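Local coordinates for protein condensin complex subunit 3 (PDB 5OQR) that serves as the regulatory HEAT-repeat subunit of condensin, the complex required to convert interphase chromatin into mitotic-like condensed chromosomes, at residues E508-V513 against P526-C531; H530-E533 against L539-T542; A543-T548 against Q583-E588. All coordinates share one frame; numbering follows the deposited sequence.

In the fold
Interactions 1, 2 and 3 follow one another along the HEAT-repeat solenoid, each joining one helix to another further along the chain: 500-514 to 518-534, 518-534 to 537-554, and 537-554 to 580-597. The centres of interactions 1 and 2 lie about 9 Å apart, those of 2 and 3 about 10 Å, and those of 1 and 3 about 13 Å. Interaction 1 meets interaction 3 through a probable hydrogen bond of 2.8 Å between Ser511 OG and Thr546 OG1. The ring of Tyr532 connects interactions 2 and 3, with its CE2 3.6 Å from Ile544 CD1. A second protein chain packs against residues of interactions 1 and 3.

Interaction 1: residues E508-V513 against P526-C531; sequences ECLSLV and PLYLHC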
# COMPACT_ATOMS: atom_id res chain seq x y z
N GLU A 508 -28.99 -0.02 -16.09
CA GLU A 508 -28.56 0.30 -14.73
C GLU A 508 -29.75 0.63 -13.84
O GLU A 508 -29.78 0.26 -12.67
CB GLU A 508 -27.57 1.46 -14.75
CG GLU A 508 -26.34 1.22 -15.61
CD GLU A 508 -25.43 2.43 -15.68
OE1 GLU A 508 -24.71 2.69 -14.69
OE2 GLU A 508 -25.43 3.12 -16.71
N CYS A 509 -30.75 1.32 -14.39
CA CYS A 509 -31.95 1.61 -13.63
C CYS A 509 -32.75 0.35 -13.36
O CYS A 509 -33.25 0.15 -12.25
CB CYS A 509 -32.82 2.63 -14.38
SG CYS A 509 -32.17 4.30 -14.44
N LEU A 510 -32.87 -0.52 -14.36
CA LEU A 510 -33.58 -1.78 -14.17
C LEU A 510 -32.91 -2.63 -13.10
O LEU A 510 -33.59 -3.27 -12.29
CB LEU A 510 -33.65 -2.54 -15.49
CG LEU A 510 -34.25 -3.94 -15.46
CD1 LEU A 510 -35.60 -3.96 -14.77
CD2 LEU A 510 -34.37 -4.48 -16.87
N SER A 511 -31.58 -2.63 -13.06
CA SER A 511 -30.87 -3.42 -12.07
C SER A 511 -31.24 -3.00 -10.66
O SER A 511 -31.51 -3.85 -9.80
CB SER A 511 -29.36 -3.29 -12.29
OG SER A 511 -28.99 -3.74 -13.58
N LEU A 512 -31.27 -1.69 -10.40
CA LEU A 512 -31.54 -1.20 -9.06
C LEU A 512 -32.96 -1.53 -8.62
O LEU A 512 -33.23 -1.64 -7.42
CB LEU A 512 -31.30 0.30 -8.99
CG LEU A 512 -29.84 0.74 -9.10
CD1 LEU A 512 -29.75 2.24 -9.33
CD2 LEU A 512 -29.06 0.34 -7.86
N VAL A 513 -33.89 -1.67 -9.56
CA VAL A 513 -35.24 -2.07 -9.20
C VAL A 513 -35.28 -3.55 -8.87
O VAL A 513 -36.06 -3.98 -8.01
CB VAL A 513 -36.23 -1.72 -10.34
CG1 VAL A 513 -37.64 -2.15 -9.98
CG2 VAL A 513 -36.20 -0.23 -10.62
N PRO A 526 -32.39 -13.97 -17.05
CA PRO A 526 -32.09 -14.30 -18.46
C PRO A 526 -31.62 -13.11 -19.27
O PRO A 526 -30.74 -13.25 -20.12
CB PRO A 526 -33.43 -14.85 -18.97
CG PRO A 526 -34.11 -15.38 -17.77
CD PRO A 526 -33.70 -14.49 -16.63
N LEU A 527 -32.20 -11.93 -19.03
CA LEU A 527 -31.80 -10.74 -19.78
C LEU A 527 -30.34 -10.40 -19.52
O LEU A 527 -29.57 -10.18 -20.46
CB LEU A 527 -32.70 -9.57 -19.40
CG LEU A 527 -32.37 -8.22 -20.05
CD1 LEU A 527 -32.54 -8.29 -21.55
CD2 LEU A 527 -33.25 -7.14 -19.46
N TYR A 528 -29.94 -10.36 -18.25
CA TYR A 528 -28.57 -9.99 -17.92
C TYR A 528 -27.57 -11.07 -18.31
O TYR A 528 -26.38 -10.76 -18.47
CB TYR A 528 -28.47 -9.68 -16.43
CG TYR A 528 -29.16 -8.38 -16.09
CD1 TYR A 528 -30.42 -8.37 -15.50
CD2 TYR A 528 -28.56 -7.16 -16.38
CE1 TYR A 528 -31.05 -7.18 -15.20
CE2 TYR A 528 -29.19 -5.97 -16.09
CZ TYR A 528 -30.43 -5.99 -15.50
OH TYR A 528 -31.05 -4.80 -15.21
N LEU A 529 -28.00 -12.32 -18.47
CA LEU A 529 -27.13 -13.32 -19.07
C LEU A 529 -26.98 -13.07 -20.57
O LEU A 529 -25.88 -13.20 -21.11
CB LEU A 529 -27.69 -14.72 -18.81
CG LEU A 529 -27.77 -15.13 -17.35
CD1 LEU A 529 -28.59 -16.40 -17.21
CD2 LEU A 529 -26.38 -15.32 -16.76
N HIS A 530 -28.08 -12.72 -21.24
CA HIS A 530 -27.99 -12.33 -22.64
C HIS A 530 -27.14 -11.08 -22.83
O HIS A 530 -26.51 -10.91 -23.88
CB HIS A 530 -29.40 -12.11 -23.20
CG HIS A 530 -29.42 -11.77 -24.66
ND1 HIS A 530 -29.65 -10.49 -25.12
CD2 HIS A 530 -29.24 -12.54 -25.76
CE1 HIS A 530 -29.62 -10.49 -26.44
NE2 HIS A 530 -29.37 -11.72 -26.85
N CYS A 531 -27.11 -10.20 -21.83
CA CYS A 531 -26.27 -9.02 -21.92
C CYS A 531 -24.79 -9.39 -21.91
O CYS A 531 -23.98 -8.74 -22.59
CB CYS A 531 -26.58 -8.06 -20.77
SG CYS A 531 -28.11 -7.13 -20.96
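Tyr528 reaches across from helix 518-534 and sets its phenol end against Leu510 and Ser511 of helix 500-514. The CA atoms of Ser511 and Tyr528 are 9.1 Å apart, so the long aromatic side chain does most of the bridging. Its CG stands anti to the carbonyl carbon and beside the backbone N (chi1 -71°), which lets the ring span the gap to helix 500-514. The hydroxyl arrives alongside Leu510, with Tyr528 OH 3.3 Å from Leu510 CG, and the leucine CB and CD2 lie close to the same oxygen. On the serine, OG is turned to the side of the backbone N (chi1 -60°), and Ser511 OG comes to 2.8 Å from Tyr528 OH while also approaching CZ and CE2 obliquely. Both hydroxyls are hydrogen-bonded to the carbonyl oxygen of Leu507, one turn before Ser511 in helix 500-514, and Ser511 OG is bonded to Thr546 OG1 as well. The polar ends thus have partners inside a buried contact. Beside them the two leucines meet by their methyl ends, at 3.9 Å between Leu510 CD2 and Leu527 CD2, their side chains running obliquely to each other. The axes of the two short segments approach no nearer than 12.3 Å and are inclined at 143°, nearer antiparallel than perpendicular, as the end of HEAT 7 gives way to HEAT 8. Helix 480-495 packs on Leu510 through Ile491, whereas helix 537-554 lies against Tyr528 through Thr546.

Interaction 2: residues H530-E533 against L539-T542; sequences HCYE and LKCT
Lys540 lays its aliphatic chain across one face of the Tyr532 ring within HEAT 8, where helices 518-534 and 537-554 form a helical hairpin with a short connection. The lysine chain runs nearly perpendicular to the tyrosine side chain. Tyr532 CG is anti to the backbone N (chi1 -172°), a setting that turns the ring to the lysine. Over the ring face, Lys540 CG sits 4.0 Å from the Tyr532 ring centroid, displaced toward the rim, in a CH-pi contact; Lys540 CB is near CD2 and CE2 at the same ring. The chain then stays extended until its last bond, where it bends (chi4 -78°) and brings the ammonium back to the CD1-CE1 side of the same face, beyond the rim. Lys540 NZ lies 4.1 Å from the Tyr532 ring centroid, an off-centre cation-pi contact. The same NZ also donates to the tyrosine carbonyl, so Tyr532 meets the lysine with both ring and backbone. That carbonyl lies near the C-terminal end of helix 518-534, where a positive charge would probably be favoured. Around the ring, Ile569, Glu572 and Ala573 of helix 563-574 add further packing, and Ala543 and Ile544 touch it from helix 537-554. A smaller apolar contact flanks the pair: Cys531 CB is 4.0 Å from Leu539 CG, and Leu507 of helix 500-514 touches both residues. In the bond itself, Lys540 NZ stands 2.7 Å from Tyr532 O, with a C=O...N angle of 153° and the nitrogen tilted out of the carbonyl plane.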
# COMPACT_ATOMS: atom_id res chain seq x y z
N HIS A 530 -28.08 -12.72 -21.24
CA HIS A 530 -27.99 -12.33 -22.64
C HIS A 530 -27.14 -11.08 -22.83
O HIS A 530 -26.51 -10.91 -23.88
CB HIS A 530 -29.40 -12.11 -23.20
CG HIS A 530 -29.42 -11.77 -24.66
ND1 HIS A 530 -29.65 -10.49 -25.12
CD2 HIS A 530 -29.24 -12.54 -25.76
CE1 HIS A 530 -29.62 -10.49 -26.44
NE2 HIS A 530 -29.37 -11.72 -26.85
N CYS A 531 -27.11 -10.20 -21.83
CA CYS A 531 -26.27 -9.02 -21.92
C CYS A 531 -24.79 -9.39 -21.91
O CYS A 531 -23.98 -8.74 -22.59
CB CYS A 531 -26.58 -8.06 -20.77
SG CYS A 531 -28.11 -7.13 -20.96
N TYR A 532 -24.41 -10.42 -21.17
CA TYR A 532 -23.00 -10.75 -21.04
C TYR A 532 -22.45 -11.38 -22.31
O TYR A 532 -21.38 -11.00 -22.79
CB TYR A 532 -22.77 -11.67 -19.85
CG TYR A 532 -21.30 -11.87 -19.56
CD1 TYR A 532 -20.56 -12.81 -20.25
CD2 TYR A 532 -20.66 -11.10 -18.61
CE1 TYR A 532 -19.22 -12.98 -20.00
CE2 TYR A 532 -19.31 -11.26 -18.35
CZ TYR A 532 -18.60 -12.21 -19.05
OH TYR A 532 -17.26 -12.38 -18.81
N GLU A 533 -23.16 -12.36 -22.86
CA GLU A 533 -22.61 -13.12 -23.98
C GLU A 533 -22.60 -12.30 -25.26
O GLU A 533 -21.59 -12.28 -25.98
CB GLU A 533 -23.40 -14.42 -24.18
CG GLU A 533 -24.91 -14.28 -24.17
CD GLU A 533 -25.62 -15.57 -24.52
OE1 GLU A 533 -25.10 -16.32 -25.38
OE2 GLU A 533 -26.68 -15.86 -23.93
N LEU A 539 -21.45 -3.65 -21.18
CA LEU A 539 -22.64 -4.41 -20.84
C LEU A 539 -22.30 -5.65 -20.03
O LEU A 539 -23.06 -6.04 -19.14
CB LEU A 539 -23.39 -4.79 -22.12
CG LEU A 539 -24.92 -4.66 -22.12
CD1 LEU A 539 -25.36 -3.24 -21.79
CD2 LEU A 539 -25.48 -5.08 -23.46
N LYS A 540 -21.16 -6.28 -20.32
CA LYS A 540 -20.70 -7.39 -19.50
C LYS A 540 -20.48 -6.96 -18.06
O LYS A 540 -20.85 -7.67 -17.12
CB LYS A 540 -19.41 -7.97 -20.08
CG LYS A 540 -19.57 -8.69 -21.40
CD LYS A 540 -18.22 -9.06 -21.98
CE LYS A 540 -18.35 -9.76 -23.31
NZ LYS A 540 -18.75 -11.19 -23.16
N CYS A 541 -19.87 -5.79 -17.86
CA CYS A 541 -19.66 -5.29 -16.51
C CYS A 541 -20.98 -5.00 -15.81
O CYS A 541 -21.09 -5.16 -14.59
CB CYS A 541 -18.79 -4.03 -16.54
SG CYS A 541 -17.13 -4.30 -17.15
N THR A 542 -22.00 -4.57 -16.56
CA THR A 542 -23.31 -4.33 -15.96
C THR A 542 -23.94 -5.65 -15.52
O THR A 542 -24.60 -5.70 -14.48
CB THR A 542 -24.22 -3.60 -16.95
OG1 THR A 542 -23.70 -2.28 -17.18
CG2 THR A 542 -25.64 -3.48 -16.42

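Interaction 3: residues A543-T548 against Q583-E588; sequences AIRTLT and QTLGAE
In the HEAT-repeat solenoid, Leu585 of helix 580-597 wedges against Ile544 and Arg545 of helix 537-554, the latter helix belonging to HEAT 8. The axes of the two short segments run almost parallel, 10° apart and 10.0 Å at closest approach. Leucine CG is anti to the backbone N (chi1 -172°), and this sets both methyls against Arg545 CG, and CD2 also against Ile544. Leu585 CD2 touches Ile544 CB at 3.9 Å, while Leu585 CG meets Ile544 CG2 at the same separation, the two side chains lying alongside and pointing opposite ways. Arg545 runs roughly perpendicular to the leucine: its CG is 4.0 Å from Leu585 CD2, and that methyl also lies over one guanidinium face, toward its rim. Gly586 completes the approach, with its CA 4.4 Å from Ile544 CG2. Cut back to an alanine, Leu585 would lose both methyls, which is likely to open a gap between the helices and deprive Ile544 and the Arg545 chain of their apolar partner. Within helix 537-554, Ile544 O accepts from both N and OG1 of Thr548, which come from opposite faces of its carbonyl plane. Aromatic packing from another protein chain covers Arg545, Thr548 and Leu585, and Glu588 OE2 is hydrogen-bonded to an aromatic side chain of that chain. The contact between the two segments is van der Waals in kind: to Leu585 the isoleucine presents carbon, and the arginine offers its CG and one guanidinium face.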
# COMPACT_ATOMS: atom_id res chain seq x y z
N ALA A 543 -23.75 -6.71 -16.30
CA ALA A 543 -24.29 -8.01 -15.94
C ALA A 543 -23.64 -8.54 -14.67
O ALA A 543 -24.32 -9.02 -13.76
CB ALA A 543 -24.10 -8.99 -17.09
N ILE A 544 -22.30 -8.47 -14.59
CA ILE A 544 -21.59 -9.00 -13.43
C ILE A 544 -22.06 -8.31 -12.15
O ILE A 544 -22.34 -8.96 -11.14
CB ILE A 544 -20.07 -8.86 -13.61
CG1 ILE A 544 -19.59 -9.63 -14.85
CG2 ILE A 544 -19.32 -9.35 -12.37
CD1 ILE A 544 -19.75 -11.13 -14.77
N ARG A 545 -22.13 -6.98 -12.18
CA ARG A 545 -22.56 -6.25 -10.99
C ARG A 545 -24.00 -6.57 -10.63
O ARG A 545 -24.33 -6.76 -9.45
CB ARG A 545 -22.40 -4.74 -11.20
CG ARG A 545 -20.98 -4.28 -11.49
CD ARG A 545 -20.89 -2.76 -11.44
NE ARG A 545 -19.72 -2.25 -12.15
CZ ARG A 545 -19.72 -1.89 -13.43
NH1 ARG A 545 -20.82 -1.97 -14.16
NH2 ARG A 545 -18.60 -1.44 -13.98
N THR A 546 -24.87 -6.65 -11.63
CA THR A 546 -26.28 -6.89 -11.37
C THR A 546 -26.50 -8.27 -10.78
O THR A 546 -27.12 -8.42 -9.72
CB THR A 546 -27.09 -6.73 -12.66
OG1 THR A 546 -26.81 -5.44 -13.23
CG2 THR A 546 -28.57 -6.85 -12.39
N LEU A 547 -26.00 -9.31 -11.45
CA LEU A 547 -26.19 -10.67 -10.97
C LEU A 547 -25.53 -10.88 -9.61
O LEU A 547 -26.09 -11.56 -8.75
CB LEU A 547 -25.65 -11.66 -12.00
CG LEU A 547 -26.51 -11.74 -13.27
CD1 LEU A 547 -25.69 -12.20 -14.46
CD2 LEU A 547 -27.69 -12.66 -13.05
N THR A 548 -24.36 -10.28 -9.40
CA THR A 548 -23.70 -10.41 -8.11
C THR A 548 -24.52 -9.75 -7.01
O THR A 548 -24.65 -10.30 -5.91
CB THR A 548 -22.30 -9.81 -8.17
OG1 THR A 548 -21.52 -10.48 -9.16
CG2 THR A 548 -21.59 -9.95 -6.83
N GLN A 583 -11.91 -8.16 -16.10
CA GLN A 583 -11.27 -9.21 -15.32
C GLN A 583 -11.28 -8.87 -13.84
O GLN A 583 -11.64 -9.69 -13.00
CB GLN A 583 -9.85 -9.43 -15.82
CG GLN A 583 -9.22 -10.73 -15.36
CD GLN A 583 -7.73 -10.77 -15.61
OE1 GLN A 583 -7.04 -9.77 -15.42
NE2 GLN A 583 -7.23 -11.91 -16.05
N THR A 584 -10.86 -7.64 -13.51
CA THR A 584 -10.88 -7.21 -12.12
C THR A 584 -12.27 -7.29 -11.53
O THR A 584 -12.43 -7.50 -10.32
CB THR A 584 -10.34 -5.79 -12.00
OG1 THR A 584 -9.04 -5.71 -12.60
CG2 THR A 584 -10.24 -5.36 -10.54
N LEU A 585 -13.30 -7.12 -12.36
CA LEU A 585 -14.67 -7.12 -11.85
C LEU A 585 -15.13 -8.54 -11.53
O LEU A 585 -15.70 -8.78 -10.46
CB LEU A 585 -15.60 -6.47 -12.87
CG LEU A 585 -17.04 -6.24 -12.40
CD1 LEU A 585 -17.07 -5.31 -11.20
CD2 LEU A 585 -17.87 -5.70 -13.54
N GLY A 586 -14.90 -9.48 -12.44
CA GLY A 586 -15.19 -10.87 -12.14
C GLY A 586 -14.47 -11.34 -10.89
O GLY A 586 -15.06 -11.99 -10.02
N ALA A 587 -13.18 -11.01 -10.77
CA ALA A 587 -12.43 -11.38 -9.58
C ALA A 587 -13.06 -10.79 -8.33
O ALA A 587 -13.19 -11.47 -7.31
CB ALA A 587 -10.98 -10.91 -9.71
N GLU A 588 -13.47 -9.52 -8.39
CA GLU A 588 -14.07 -8.88 -7.23
C GLU A 588 -15.42 -9.51 -6.90
O GLU A 588 -15.71 -9.77 -5.73
CB GLU A 588 -14.23 -7.38 -7.48
CG GLU A 588 -14.52 -6.58 -6.22
CD GLU A 588 -14.61 -5.09 -6.48
OE1 GLU A 588 -14.36 -4.67 -7.63
OE2 GLU A 588 -14.92 -4.34 -5.54